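Local coordinates for protein enoyl-CoA hydratase/carnithine racemase (Thermus thermophilus JL-18, PDB 6SL9) that probably isomerises a ring-epoxide CoA thioester to oxepin-CoA in bacterial phenylacetic acid catabolism, as a member of the crotonase (enoyl-CoA hydratase/isomerase) family, at residues G110-L115 with S141-L146; R59-G64 with G104-A109; R149-A154 with L174-R179. All blocks are in the same frame, centred on the assembly; numbering follows the deposited sequence.

Contact 1: G110-L115 with S141-L146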
loop_
_atom_site.group_PDB
_atom_site.type_symbol
_atom_site.label_atom_id
_atom_site.label_comp_id
_atom_site.label_asym_id
_atom_site.label_seq_id
_atom_site.Cartn_x
_atom_site.Cartn_y
_atom_site.Cartn_z
ATOM N N GLY A 110 -3.302 1.790 22.228
ATOM C CA GLY A 110 -4.723 1.419 22.112
ATOM C C GLY A 110 -5.168 1.432 20.653
ATOM O O GLY A 110 -5.962 0.594 20.241
ATOM N N MET A 111 -4.683 2.418 19.882
ATOM C CA MET A 111 -4.922 2.451 18.427
ATOM C C MET A 111 -4.217 1.247 17.781
ATOM O O MET A 111 -4.825 0.570 16.947
ATOM C CB MET A 111 -4.443 3.766 17.830
ATOM C CG MET A 111 -4.594 3.835 16.355
ATOM S SD MET A 111 -4.375 5.532 15.794
ATOM C CE MET A 111 -4.544 5.335 14.020
ATOM N N SER A 112 -2.965 0.975 18.153
ATOM C CA SER A 112 -2.261 -0.211 17.636
ATOM C C SER A 112 -3.094 -1.469 17.819
ATOM O O SER A 112 -3.306 -2.227 16.849
ATOM C CB SER A 112 -0.889 -0.382 18.294
ATOM O OG SER A 112 -0.105 0.818 18.263
ATOM N N LEU A 113 -3.591 -1.694 19.041
ATOM C CA LEU A 113 -4.325 -2.929 19.356
ATOM C C LEU A 113 -5.603 -2.998 18.522
ATOM O O LEU A 113 -5.954 -4.022 17.969
ATOM C CB LEU A 113 -4.609 -2.990 20.875
ATOM C CG LEU A 113 -3.404 -3.308 21.775
ATOM C CD1 LEU A 113 -3.816 -3.374 23.245
ATOM C CD2 LEU A 113 -2.743 -4.645 21.446
ATOM N N ALA A 114 -6.332 -1.865 18.405
ATOM C CA ALA A 114 -7.614 -1.857 17.683
ATOM C C ALA A 114 -7.367 -2.263 16.228
ATOM O O ALA A 114 -8.190 -2.970 15.609
ATOM C CB ALA A 114 -8.221 -0.486 17.747
ATOM N N LEU A 115 -6.258 -1.841 15.655
ATOM C CA LEU A 115 -6.011 -2.024 14.212
ATOM C C LEU A 115 -5.595 -3.446 13.888
ATOM O O LEU A 115 -5.589 -3.813 12.721
ATOM C CB LEU A 115 -5.000 -1.012 13.692
ATOM C CG LEU A 115 -5.465 0.455 13.737
ATOM C CD1 LEU A 115 -4.441 1.357 13.141
ATOM C CD2 LEU A 115 -6.839 0.683 13.104
ATOM N N SER A 141 4.071 -1.219 19.068
ATOM C CA SER A 141 3.044 -2.260 19.139
ATOM C C SER A 141 2.496 -2.577 17.746
ATOM O O SER A 141 1.301 -2.992 17.603
ATOM C CB SER A 141 1.956 -1.871 20.134
ATOM O OG SER A 141 2.504 -1.468 21.362
ATOM N N GLY A 142 3.337 -2.486 16.732
ATOM C CA GLY A 142 2.987 -2.801 15.368
ATOM C C GLY A 142 2.331 -1.664 14.595
ATOM O O GLY A 142 2.008 -1.900 13.418
ATOM N N LEU A 143 2.179 -0.485 15.203
ATOM C CA LEU A 143 1.467 0.583 14.467
ATOM C C LEU A 143 2.309 0.993 13.251
ATOM O O LEU A 143 1.707 1.402 12.222
ATOM C CB LEU A 143 1.218 1.763 15.387
ATOM C CG LEU A 143 0.371 2.898 14.770
ATOM C CD1 LEU A 143 -0.986 2.381 14.356
ATOM C CD2 LEU A 143 0.259 4.015 15.786
ATOM N N SER A 144 3.655 0.952 13.317
ATOM C CA SER A 144 4.443 1.377 12.146
ATOM C C SER A 144 4.294 0.375 10.980
ATOM O O SER A 144 4.550 0.770 9.848
ATOM C CB SER A 144 5.890 1.589 12.482
ATOM O OG SER A 144 6.608 0.385 12.649
ATOM N N PHE A 145 3.952 -0.851 11.286
ATOM C CA PHE A 145 3.688 -1.926 10.300
ATOM C C PHE A 145 2.294 -1.725 9.752
ATOM O O PHE A 145 2.104 -1.663 8.527
ATOM C CB PHE A 145 3.945 -3.236 11.011
ATOM C CG PHE A 145 3.661 -4.459 10.169
ATOM C CD1 PHE A 145 2.394 -5.014 10.142
ATOM C CD2 PHE A 145 4.656 -5.128 9.480
ATOM C CE1 PHE A 145 2.106 -6.100 9.352
ATOM C CE2 PHE A 145 4.395 -6.296 8.749
ATOM C CZ PHE A 145 3.105 -6.788 8.687
ATOM N N LEU A 146 1.308 -1.689 10.631
ATOM C CA LEU A 146 -0.082 -1.688 10.180
ATOM C C LEU A 146 -0.511 -0.407 9.514
ATOM O O LEU A 146 -1.230 -0.460 8.516
ATOM C CB LEU A 146 -1.003 -1.930 11.387
ATOM C CG LEU A 146 -1.129 -3.353 11.913
ATOM C CD1 LEU A 146 -2.074 -3.320 13.089
ATOM C CD2 LEU A 146 -1.662 -4.302 10.848
#
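L143 reaches across to helix 109-115 and lies between S112 and L115. Its CB comes first, 3.3 Å from S112 OG; the CG atom and the CD2 branch pass the same hydroxyl less closely. With CG anti to the backbone N (chi1 -175°), the side chain extends past the serine, and the CD1 branch ends against L115 CD1 at 3.8 Å, with M111 CG looser at 4.4 Å. The flexible methionine and the two branched leucines fill this oily side without polar demands. S112 suits the tighter spot: it is small enough for its CB to sit 3.7 Å from S141 CB, while its OG, turned beside its own backbone N (chi1 -50°), is hydrogen-bonded to D140 O and only weakly to G108 O. One turn further on, L146 CD1 rests against L115, 3.6 Å from L115 O and 3.8 Å from L115 CB. Here two helices of the crotonase fold, 109-115 and 143-151, pack through leucine side chains and the small serine S112, with no direct hydrogen bond between the segments. G142 takes the N-cap position of the second helix; its positive phi of 85° suits glycine, and its O accepts L146 N at 2.9 Å. Beyond this turn lies the second subunit, whose E227 bonds G142 N through OE2 and S144 OG through OE1.

Contact 2: R59-G64 with G104-A109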
loop_
_atom_site.group_PDB
_atom_site.type_symbol
_atom_site.label_atom_id
_atom_site.label_comp_id
_atom_site.label_asym_id
_atom_site.label_seq_id
_atom_site.Cartn_x
_atom_site.Cartn_y
_atom_site.Cartn_z
ATOM N N ARG A 59 -15.815 4.468 28.731
ATOM C CA ARG A 59 -15.945 5.433 27.638
ATOM C C ARG A 59 -14.865 5.241 26.577
ATOM O O ARG A 59 -15.035 5.759 25.475
ATOM C CB ARG A 59 -15.968 6.867 28.153
ATOM C CG ARG A 59 -14.630 7.525 28.466
ATOM C CD ARG A 59 -14.812 8.967 28.926
ATOM N NE ARG A 59 -13.576 9.621 29.351
ATOM C CZ ARG A 59 -12.694 10.178 28.513
ATOM N NH1 ARG A 59 -12.932 10.186 27.207
ATOM N NH2 ARG A 59 -11.575 10.713 28.988
ATOM N N ALA A 60 -13.734 4.600 26.901
ATOM C CA ALA A 60 -12.622 4.389 25.966
ATOM C C ALA A 60 -12.566 2.963 25.458
ATOM O O ALA A 60 -12.961 2.023 26.143
ATOM C CB ALA A 60 -11.339 4.708 26.653
ATOM N N PHE A 61 -11.985 2.826 24.277
ATOM C CA PHE A 61 -11.437 1.524 23.849
ATOM C C PHE A 61 -10.129 1.333 24.625
ATOM O O PHE A 61 -10.091 0.482 25.506
ATOM C CB PHE A 61 -11.254 1.438 22.316
ATOM C CG PHE A 61 -10.627 0.133 21.889
ATOM C CD1 PHE A 61 -11.392 -1.006 21.799
ATOM C CD2 PHE A 61 -9.270 0.034 21.634
ATOM C CE1 PHE A 61 -10.844 -2.202 21.398
ATOM C CE2 PHE A 61 -8.704 -1.157 21.262
ATOM C CZ PHE A 61 -9.495 -2.274 21.158
ATOM N N SER A 62 -9.112 2.144 24.350
ATOM C CA SER A 62 -7.923 2.239 25.219
ATOM C C SER A 62 -7.160 3.491 24.875
ATOM O O SER A 62 -6.865 3.740 23.707
ATOM C CB SER A 62 -7.003 1.053 25.045
ATOM O OG SER A 62 -5.786 1.248 25.741
ATOM N N ALA A 63 -6.783 4.201 25.928
ATOM C CA ALA A 63 -5.928 5.409 25.786
ATOM C C ALA A 63 -4.429 5.099 25.608
ATOM O O ALA A 63 -3.646 6.024 25.447
ATOM C CB ALA A 63 -6.137 6.335 26.972
ATOM N N GLY A 64 -4.074 3.824 25.548
ATOM C CA GLY A 64 -2.680 3.431 25.312
ATOM C C GLY A 64 -1.933 3.266 26.604
ATOM O O GLY A 64 -2.509 3.033 27.660
ATOM N N GLY A 104 -14.819 3.783 21.906
ATOM C CA GLY A 104 -14.423 5.139 22.325
ATOM C C GLY A 104 -13.009 5.419 21.885
ATOM O O GLY A 104 -12.549 4.900 20.876
ATOM N N VAL A 105 -12.315 6.247 22.621
ATOM C CA VAL A 105 -10.988 6.684 22.167
ATOM C C VAL A 105 -10.097 5.441 22.077
ATOM O O VAL A 105 -10.023 4.570 22.984
ATOM C CB VAL A 105 -10.347 7.738 23.063
ATOM C CG1 VAL A 105 -10.229 7.314 24.484
ATOM C CG2 VAL A 105 -9.004 8.150 22.526
ATOM N N ALA A 106 -9.330 5.422 20.978
ATOM C CA ALA A 106 -8.237 4.470 20.734
ATOM C C ALA A 106 -7.005 5.331 20.441
ATOM O O ALA A 106 -6.906 5.945 19.369
ATOM C CB ALA A 106 -8.537 3.538 19.599
ATOM N N ALA A 107 -6.059 5.383 21.368
ATOM C CA ALA A 107 -4.884 6.268 21.237
ATOM C C ALA A 107 -3.603 5.481 21.511
ATOM O O ALA A 107 -3.596 4.600 22.391
ATOM C CB ALA A 107 -4.988 7.446 22.195
ATOM N N GLY A 108 -2.535 5.844 20.834
ATOM C CA GLY A 108 -1.234 5.199 21.104
ATOM C C GLY A 108 -1.312 3.711 20.884
ATOM O O GLY A 108 -1.900 3.254 19.899
ATOM N N ALA A 109 -0.843 2.930 21.825
ATOM C CA ALA A 109 -0.933 1.458 21.707
ATOM C C ALA A 109 -2.374 0.985 21.730
ATOM O O ALA A 109 -2.649 -0.116 21.277
ATOM C CB ALA A 109 -0.117 0.764 22.741
HETATM O O HOH W 1 -13.788 8.030 24.495
#
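F61 and S62 both direct their backbone N-H groups at V105 O, pairing the loop after strand 51-56 in parallel with strand 105-107, within the crotonase fold. The bond from S62 N to V105 O is 2.9 Å long and lies in the plane of that carbonyl; that from F61 N is weak, bent to 126° where the chain turns its corner at F61. One step on, A107 N returns a much straighter bond to S62 O, 3.0 Å at 164°. Two apolar contacts accompany these bonds: A60 CB meets V105 CG1 at 3.6 Å, and the F61 ring slants by A106 CB, with CD2 4.1 Å away. Small residues are needed where the backbones close up. G104 brings its CA to 3.3 Å from R59 O, in a nearly straight CA-H...O contact, and a CB there would overlap that oxygen; G64 likewise lies with its CA against A107 O. In the next shell, S62 OG accepts G64 N in an ST turn and is also hydrogen-bonded to N26 O, so the hydroxyl ties two backbone groups together. Strand 127-129 flanks 105-107 through backbone bonds from A106 to S127 and T129. Where the two segments start side by side, no direct bond joins R59 to V105; instead a water donates to R59 O at 2.8 Å and accepts from V105 N at 3.0 Å.

Contact 3: R149-A154 with L174-R179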
loop_
_atom_site.group_PDB
_atom_site.type_symbol
_atom_site.label_atom_id
_atom_site.label_comp_id
_atom_site.label_asym_id
_atom_site.label_seq_id
_atom_site.Cartn_x
_atom_site.Cartn_y
_atom_site.Cartn_z
ATOM N N ARG A 149 0.108 0.136 5.734
ATOM C CA ARG A 149 -0.603 -0.900 4.943
ATOM C C ARG A 149 -2.115 -0.582 4.893
ATOM O O ARG A 149 -2.777 -0.826 3.857
ATOM C CB ARG A 149 -0.318 -2.273 5.624
ATOM C CG ARG A 149 1.146 -2.726 5.461
ATOM C CD ARG A 149 1.502 -3.909 6.317
ATOM N NE ARG A 149 2.734 -4.603 6.019
ATOM C CZ ARG A 149 3.935 -4.071 6.178
ATOM N NH1 ARG A 149 4.019 -2.916 6.825
ATOM N NH2 ARG A 149 5.056 -4.754 5.877
ATOM N N LEU A 150 -2.692 -0.110 6.011
ATOM C CA LEU A 150 -4.145 0.116 6.100
ATOM C C LEU A 150 -4.553 1.410 5.404
ATOM O O LEU A 150 -5.657 1.406 4.824
ATOM C CB LEU A 150 -4.590 0.131 7.558
ATOM C CG LEU A 150 -4.470 -1.185 8.314
ATOM C CD1 LEU A 150 -4.781 -0.952 9.771
ATOM C CD2 LEU A 150 -5.392 -2.246 7.731
ATOM N N VAL A 151 -3.780 2.483 5.458
ATOM C CA VAL A 151 -4.245 3.816 5.019
ATOM C C VAL A 151 -3.319 4.359 3.914
ATOM O O VAL A 151 -3.656 5.407 3.386
ATOM C CB VAL A 151 -4.391 4.843 6.166
ATOM C CG1 VAL A 151 -5.314 4.340 7.266
ATOM C CG2 VAL A 151 -3.053 5.255 6.763
ATOM N N GLY A 152 -2.236 3.672 3.567
ATOM C CA GLY A 152 -1.227 4.146 2.610
ATOM C C GLY A 152 -0.208 5.054 3.276
ATOM O O GLY A 152 -0.446 5.616 4.355
ATOM N N LEU A 153 0.935 5.244 2.630
ATOM C CA LEU A 153 2.034 6.006 3.247
ATOM C C LEU A 153 1.656 7.483 3.432
ATOM O O LEU A 153 2.061 8.094 4.434
ATOM C CB LEU A 153 3.281 5.866 2.392
ATOM C CG LEU A 153 4.473 6.662 2.870
ATOM C CD1 LEU A 153 4.912 6.248 4.259
ATOM C CD2 LEU A 153 5.628 6.548 1.879
ATOM N N ALA A 154 0.928 8.070 2.496
ATOM C CA ALA A 154 0.666 9.525 2.589
ATOM C C ALA A 154 -0.148 9.845 3.833
ATOM O O ALA A 154 0.210 10.750 4.615
ATOM C CB ALA A 154 -0.064 9.996 1.349
ATOM N N LEU A 174 -10.732 6.343 5.781
ATOM C CA LEU A 174 -9.308 5.976 5.603
ATOM C C LEU A 174 -9.096 4.466 5.546
ATOM O O LEU A 174 -7.969 4.087 5.101
ATOM C CB LEU A 174 -8.512 6.552 6.781
ATOM C CG LEU A 174 -8.441 8.072 6.841
ATOM C CD1 LEU A 174 -7.497 8.493 7.930
ATOM C CD2 LEU A 174 -8.023 8.683 5.491
ATOM N N GLY A 175 -10.057 3.651 5.997
ATOM C CA GLY A 175 -9.827 2.198 6.191
ATOM C C GLY A 175 -9.372 1.819 7.588
ATOM O O GLY A 175 -9.157 0.614 7.842
ATOM N N LEU A 176 -9.304 2.724 8.539
ATOM C CA LEU A 176 -9.027 2.306 9.941
ATOM C C LEU A 176 -10.149 1.422 10.469
ATOM O O LEU A 176 -9.871 0.509 11.291
ATOM C CB LEU A 176 -8.853 3.529 10.817
ATOM C CG LEU A 176 -7.634 4.383 10.493
ATOM C CD1 LEU A 176 -7.591 5.592 11.392
ATOM C CD2 LEU A 176 -6.320 3.622 10.546
ATOM N N VAL A 177 -11.377 1.664 10.035
ATOM C CA VAL A 177 -12.483 0.718 10.360
ATOM C C VAL A 177 -13.242 0.392 9.090
ATOM O O VAL A 177 -13.136 1.150 8.099
ATOM C CB VAL A 177 -13.411 1.252 11.457
ATOM C CG1 VAL A 177 -12.686 1.427 12.783
ATOM C CG2 VAL A 177 -14.122 2.489 10.997
ATOM N N HIS A 178 -14.000 -0.695 9.142
ATOM C CA HIS A 178 -14.860 -1.168 8.032
ATOM C C HIS A 178 -16.305 -0.669 8.134
ATOM O O HIS A 178 -16.977 -0.665 7.125
ATOM C CB HIS A 178 -14.813 -2.690 7.960
ATOM C CG HIS A 178 -13.431 -3.233 7.705
ATOM N ND1 HIS A 178 -12.708 -3.824 8.708
ATOM C CD2 HIS A 178 -12.696 -3.282 6.565
ATOM C CE1 HIS A 178 -11.572 -4.238 8.142
ATOM N NE2 HIS A 178 -11.516 -3.876 6.851
ATOM N N ARG A 179 -16.760 -0.340 9.332
ATOM C CA ARG A 179 -18.155 0.056 9.574
ATOM C C ARG A 179 -18.207 1.002 10.770
ATOM O O ARG A 179 -17.447 0.817 11.708
ATOM C CB ARG A 179 -19.043 -1.156 9.859
ATOM C CG ARG A 179 -20.531 -0.865 9.726
ATOM C CD ARG A 179 -21.542 -1.989 9.627
ATOM N NE ARG A 179 -21.105 -3.366 9.496
ATOM C CZ ARG A 179 -21.725 -4.394 10.114
ATOM N NH1 ARG A 179 -21.303 -5.638 9.933
ATOM N NH2 ARG A 179 -22.710 -4.166 10.974
HETATM O O HOH W 2 -6.424 6.126 3.349
#
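V151 pushes its CG1 methyl into the turn formed by L174 and L176, joining the end of helix 143-151 to the connection from helix 168-174 into strand 179-181 in the crotonase fold. This is the close-packed part of the contact. V151 CG1 lies beside the backbone N of its own residue, anti to the carbonyl carbon (chi1 -56°), and from there it meets L176 CD2 at 3.5 Å. L174 O lies 3.4 Å from V151 CG1, and L174 CB is a little further off. The valine and L176 cross obliquely, one methyl of each doing the touching. A beta-branched residue fits well here, since it presents a methyl close to its own backbone without a long side chain having to fold back. L176 reaches the methyl from a CB that starts off to one side, and it also packs on L166 of strand 166-167. The turn itself depends on G175, which closes helix 168-174 in a Schellman motif; its phi of 92° is readily taken only by glycine, and a CB would come tight against L150 O. R120 bonds G175 O and L176 O through its guanidinium group. G152, likewise at positive phi, separates helix 143-151 from helix 153-162, and A154 beyond it packs on G175 of the second subunit. On the side of the carbonyl oxygens the fit is looser: L150 O and L174 O are 3.6 Å apart, both acceptors, and no hydrogen bond runs directly between the segments. Instead one water donates to both carbonyls that end these helices, V151 O at 2.9 Å and L174 O at 3.1 Å.

How the contacts relate
Helix 109-115 connects contacts 1 and 2, following strand 105-107 in the chain and touching F61, whose CE2 packs 3.4 Å from G110 O and 3.6 Å from A114 CB; the two centres are about 12 Å apart. Contact 3 meets contact 1 through helix 143-151 and L115, whose CD2 lies 3.5 Å from L176 O and whose CB is 3.9 Å from L150 CD1. Contacts 2 and 3 do not touch; their nearest atoms are about 8 Å apart. In crotonases the loop continuing from 59-64 and the start of helix 109-115 usually frame the oxyanion hole, so contact 2, and the first turn of helix 109-115 used by contact 1, probably lie close to the active site, while contacts 1 and 3 both border the second subunit.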